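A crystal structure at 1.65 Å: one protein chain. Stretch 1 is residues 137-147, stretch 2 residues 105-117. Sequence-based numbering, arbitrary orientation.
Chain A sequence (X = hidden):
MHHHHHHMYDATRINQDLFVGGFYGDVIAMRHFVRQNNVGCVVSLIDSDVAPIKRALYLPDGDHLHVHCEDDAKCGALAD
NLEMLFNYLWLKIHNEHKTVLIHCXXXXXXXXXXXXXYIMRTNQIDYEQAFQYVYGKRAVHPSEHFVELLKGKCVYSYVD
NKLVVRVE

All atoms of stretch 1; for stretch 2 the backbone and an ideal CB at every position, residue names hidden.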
# COMPACT_ATOMS: atom_id res chain seq x y z
N LYS A 137 7.76 11.64 -1.96
CA LYS A 137 6.43 12.16 -2.29
C LYS A 137 5.53 12.34 -1.06
O LYS A 137 4.68 13.23 -1.06
CB LYS A 137 5.71 11.25 -3.30
CG LYS A 137 6.57 10.80 -4.50
CD LYS A 137 6.35 11.67 -5.78
CE LYS A 137 7.00 11.03 -7.03
NZ LYS A 137 6.00 10.80 -8.13
N ARG A 138 5.74 11.53 -0.03
CA ARG A 138 4.94 11.61 1.19
C ARG A 138 5.84 11.12 2.32
O ARG A 138 6.36 10.01 2.23
CB ARG A 138 3.70 10.75 1.12
CG ARG A 138 2.80 10.79 2.40
CD ARG A 138 1.63 9.83 2.26
NE ARG A 138 0.75 9.80 3.44
CZ ARG A 138 -0.18 10.71 3.74
NH1 ARG A 138 -0.38 11.75 2.93
NH2 ARG A 138 -0.93 10.59 4.84
N ALA A 139 6.02 11.94 3.34
CA ALA A 139 6.79 11.52 4.51
C ALA A 139 6.11 10.30 5.12
O ALA A 139 5.02 10.42 5.67
CB ALA A 139 6.91 12.64 5.52
N VAL A 140 6.72 9.14 5.04
CA VAL A 140 6.20 7.92 5.63
C VAL A 140 7.21 7.41 6.65
O VAL A 140 8.38 7.83 6.66
CB VAL A 140 5.91 6.85 4.54
CG1 VAL A 140 4.84 7.34 3.62
CG2 VAL A 140 7.22 6.58 3.77
N HIS A 141 6.75 6.53 7.52
CA HIS A 141 7.58 6.01 8.61
C HIS A 141 7.05 4.64 9.03
O HIS A 141 6.35 4.53 10.05
CB HIS A 141 7.60 6.97 9.80
CG HIS A 141 8.72 6.71 10.76
ND1 HIS A 141 8.50 6.43 12.10
CD2 HIS A 141 10.06 6.65 10.58
CE1 HIS A 141 9.66 6.24 12.70
NE2 HIS A 141 10.62 6.37 11.81
N PRO A 142 7.37 3.59 8.29
CA PRO A 142 6.88 2.26 8.65
C PRO A 142 7.43 1.83 10.00
O PRO A 142 8.60 2.05 10.33
CB PRO A 142 7.40 1.36 7.52
CG PRO A 142 7.61 2.29 6.36
CD PRO A 142 8.10 3.57 7.01
N SER A 143 6.56 1.23 10.80
CA SER A 143 7.02 0.68 12.06
C SER A 143 8.17 -0.30 11.85
O SER A 143 8.26 -0.96 10.81
CB SER A 143 5.88 -0.02 12.78
OG SER A 143 4.74 0.82 12.85
N GLU A 144 9.00 -0.44 12.88
CA GLU A 144 10.20 -1.26 12.75
C GLU A 144 9.88 -2.66 12.24
O GLU A 144 10.61 -3.21 11.40
CB GLU A 144 10.95 -1.35 14.08
CG GLU A 144 11.99 -0.27 14.25
CD GLU A 144 12.84 -0.47 15.50
OE1 GLU A 144 13.05 0.53 16.23
OE2 GLU A 144 13.30 -1.61 15.75
N HIS A 145 8.81 -3.29 12.75
CA HIS A 145 8.55 -4.66 12.32
C HIS A 145 8.10 -4.73 10.86
O HIS A 145 8.31 -5.76 10.20
CB HIS A 145 7.53 -5.35 13.24
CG HIS A 145 6.13 -4.84 13.11
ND1 HIS A 145 5.73 -3.63 13.66
CD2 HIS A 145 5.03 -5.38 12.55
CE1 HIS A 145 4.44 -3.45 13.42
NE2 HIS A 145 4.00 -4.48 12.73
N PHE A 146 7.48 -3.67 10.34
CA PHE A 146 7.20 -3.65 8.90
C PHE A 146 8.49 -3.48 8.10
O PHE A 146 8.61 -4.02 6.99
CB PHE A 146 6.21 -2.56 8.52
CG PHE A 146 4.83 -2.79 9.01
CD1 PHE A 146 4.26 -4.06 8.99
CD2 PHE A 146 4.06 -1.74 9.44
CE1 PHE A 146 2.99 -4.25 9.49
CE2 PHE A 146 2.75 -1.95 9.91
CZ PHE A 146 2.23 -3.21 9.90
N VAL A 147 9.44 -2.69 8.61
CA VAL A 147 10.75 -2.56 7.94
C VAL A 147 11.44 -3.91 7.87
O VAL A 147 11.98 -4.28 6.82
CB VAL A 147 11.61 -1.51 8.67
CG1 VAL A 147 13.04 -1.54 8.10
CG2 VAL A 147 11.01 -0.12 8.57
N UNK A 105 -4.97 4.50 8.79
CA UNK A 105 -5.48 5.62 9.57
C UNK A 105 -4.64 6.88 9.42
O UNK A 105 -5.18 7.97 9.29
CB UNK A 105 -5.55 5.23 11.05
N UNK A 106 -3.31 6.75 9.41
CA UNK A 106 -2.41 7.89 9.30
C UNK A 106 -1.71 7.96 7.96
O UNK A 106 -1.15 9.01 7.62
CB UNK A 106 -1.37 7.84 10.42
N UNK A 107 -1.78 6.91 7.16
CA UNK A 107 -1.08 6.90 5.89
C UNK A 107 0.43 6.99 5.97
O UNK A 107 1.04 7.48 5.01
CB UNK A 107 -1.59 8.06 5.03
N UNK A 108 1.04 6.52 7.07
CA UNK A 108 2.50 6.57 7.20
C UNK A 108 3.13 5.21 7.48
O UNK A 108 4.37 5.10 7.35
CB UNK A 108 2.88 7.54 8.32
N UNK A 109 2.39 4.18 7.89
CA UNK A 109 2.99 2.90 8.26
C UNK A 109 2.33 1.71 7.55
O UNK A 109 2.90 1.16 6.60
CB UNK A 109 2.90 2.71 9.78
N UNK A 110 1.10 1.32 7.94
CA UNK A 110 0.48 0.17 7.29
C UNK A 110 0.40 0.35 5.77
O UNK A 110 0.93 -0.46 5.01
CB UNK A 110 -0.92 -0.06 7.86
N UNK A 111 -0.33 1.40 5.33
CA UNK A 111 -0.53 1.63 3.89
C UNK A 111 0.81 1.86 3.19
O UNK A 111 1.06 1.32 2.09
CB UNK A 111 -1.46 2.83 3.66
N UNK A 112 1.70 2.62 3.85
CA UNK A 112 3.01 2.90 3.25
C UNK A 112 3.82 1.62 3.05
O UNK A 112 4.55 1.48 2.05
CB UNK A 112 3.79 3.88 4.12
N UNK A 113 3.69 0.67 3.97
CA UNK A 113 4.38 -0.61 3.85
C UNK A 113 3.97 -1.36 2.59
O UNK A 113 4.80 -1.86 1.84
CB UNK A 113 4.10 -1.47 5.08
N UNK A 114 2.66 -1.44 2.32
CA UNK A 114 2.25 -2.11 1.09
C UNK A 114 2.68 -1.38 -0.17
O UNK A 114 3.05 -2.03 -1.16
CB UNK A 114 0.73 -2.28 1.08
N UNK A 115 2.59 -0.04 -0.18
CA UNK A 115 3.04 0.73 -1.34
C UNK A 115 4.52 0.49 -1.60
O UNK A 115 4.92 0.24 -2.75
CB UNK A 115 2.78 2.22 -1.13
N UNK A 116 5.33 0.50 -0.55
CA UNK A 116 6.77 0.33 -0.70
C UNK A 116 7.04 -1.05 -1.25
O UNK A 116 7.88 -1.23 -2.13
CB UNK A 116 7.50 0.54 0.63
N UNK A 117 6.31 -2.05 -0.76
CA UNK A 117 6.55 -3.42 -1.21
C UNK A 117 6.14 -3.60 -2.67
O UNK A 117 6.87 -4.24 -3.45
CB UNK A 117 5.79 -4.41 -0.33

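Position 105 lies beyond the reach of stretch 1, with nothing of it within 5.5 Å of the ideal CB, so the contact sets no preference; the residue is His105. At 106 the CB again meets nothing within that distance, and CA-to-CB runs sideways. What matters here is the carbonyl, which any side chain would leave available. The residue is Ala106, whose O accepts a hydrogen bond from Arg138 NH2 at 3.2 Å.

Position 107 is far more restrictive. Its phi/psi of 62/28 favours glycine, and an ideal CB would sit 2.6 Å from Arg138 NH2, a clash. The residue is Gly107. Without a side chain there, the extended Arg138 can lay its guanidinium edge against the backbone, and its NE donates to Gly107 O at 2.8 Å in a nearly straight hydrogen bond (172°).

At 108 the CB points sideways, 4.1 Å from His141 N and 4.3 Å from Val140 CA, alongside the loop backbone. A medium-sized side chain, aliphatic or small polar, could cover this surface. Val108 does so, its CG1 packing 3.6 Å from Ala139 O. The backbone supplies the polar link: His141 N donates to Val108 O at 2.8 Å, where the CA atoms of Val140 and Val108 are 4.2 Å apart.

The CB of 109 is 3.9 Å from His141 O and 4.1 Å from Ser143 OG, while the amide of Ser143 offers a donor nearby. The place is close-packed and polar, and precedes a helix; serine, threonine or a small acceptor such as aspartate would be plausible. Ser109, with chi1 in the t well, accepts a hydrogen bond from Ser143 N to its OG at 3.0 Å. That OG also lies 3.4 Å from Phe146 CD2, at the ring edge.

Helical position 110 turns its CB away, 4.6 Å from Phe146 CE2, so stretch 1 restricts the choice little, and many side chains would suit, an aliphatic stem near the ring among them. Arg110 brings its CG to 4.0 Å from Phe146 CZ before its guanidinium continues to partners elsewhere in the structure. Position 111 is out of reach and carries Ser111.

At 112 the CB points toward stretch 1, only 3.6 Å from Val140 CG1. Little space remains, favouring a small apolar residue. Ala112 fits, with its CB 3.7 Å from Val140 CG1.

Position 113 also faces stretch 1, its CB lying 4.2 Å from Phe146 CB and 5.0 Å from Pro142 CB; valine, threonine or serine would suit this gap. In Thr113, OG1 approaches Phe146 CB at 3.2 Å and Pro142 CB at 3.6 Å, and donates to Ser109 O at 2.8 Å, one helical turn back.

Positions 114 and 115, out of reach, hold Leu114 and Ala115. At 116 the CB points toward stretch 1 from beyond 5.5 Å, so a longer apolar side chain, such as leucine, isoleucine or methionine, could reach Val140 and Pro142, whereas a short one would fall short. Ile116 extends CD1 to 4.0 Å from Pro142 CG and 4.5 Å from Val140 CG2. Position 117, out of reach, is Tyr117.

Stretch 2 105-117: HAGVSRSATLAIY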
# COMPACT_ATOMS: atom_id res chain seq x y z
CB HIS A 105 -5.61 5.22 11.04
CG HIS A 105 -6.85 4.44 11.33
ND1 HIS A 105 -8.10 4.86 10.90
CD2 HIS A 105 -7.05 3.26 11.94
CE1 HIS A 105 -9.01 3.98 11.28
NE2 HIS A 105 -8.41 3.00 11.91
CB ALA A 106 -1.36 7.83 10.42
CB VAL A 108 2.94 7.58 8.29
CG1 VAL A 108 2.50 9.05 7.92
CG2 VAL A 108 2.43 7.17 9.69
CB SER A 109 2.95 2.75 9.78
OG SER A 109 3.60 1.54 10.18
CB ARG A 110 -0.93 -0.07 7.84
CG ARG A 110 -1.03 -1.11 8.94
CD ARG A 110 -2.36 -1.19 9.63
NE ARG A 110 -2.67 0.05 10.30
CZ ARG A 110 -3.67 0.24 11.15
NH1 ARG A 110 -4.48 -0.75 11.48
NH2 ARG A 110 -3.83 1.44 11.68
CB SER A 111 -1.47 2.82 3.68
OG SER A 111 -0.97 3.97 4.37
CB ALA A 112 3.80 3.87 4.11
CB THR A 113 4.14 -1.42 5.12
OG1 THR A 113 4.88 -0.82 6.21
CG2 THR A 113 4.62 -2.90 5.01
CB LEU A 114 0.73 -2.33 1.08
CG LEU A 114 0.07 -3.01 -0.13
CD1 LEU A 114 0.69 -4.37 -0.36
CD2 LEU A 114 -1.45 -3.10 0.05
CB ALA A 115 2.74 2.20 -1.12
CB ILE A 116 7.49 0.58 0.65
CG1 ILE A 116 7.46 2.07 1.05
CG2 ILE A 116 8.96 0.06 0.61
CD1 ILE A 116 8.12 2.42 2.41
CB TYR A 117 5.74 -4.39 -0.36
CG TYR A 117 5.92 -5.85 -0.81
CD1 TYR A 117 7.12 -6.44 -0.84
CD2 TYR A 117 4.83 -6.59 -1.21
CE1 TYR A 117 7.30 -7.78 -1.25
CE2 TYR A 117 4.94 -7.91 -1.63
CZ TYR A 117 6.17 -8.51 -1.67
OH TYR A 117 6.33 -9.83 -2.08
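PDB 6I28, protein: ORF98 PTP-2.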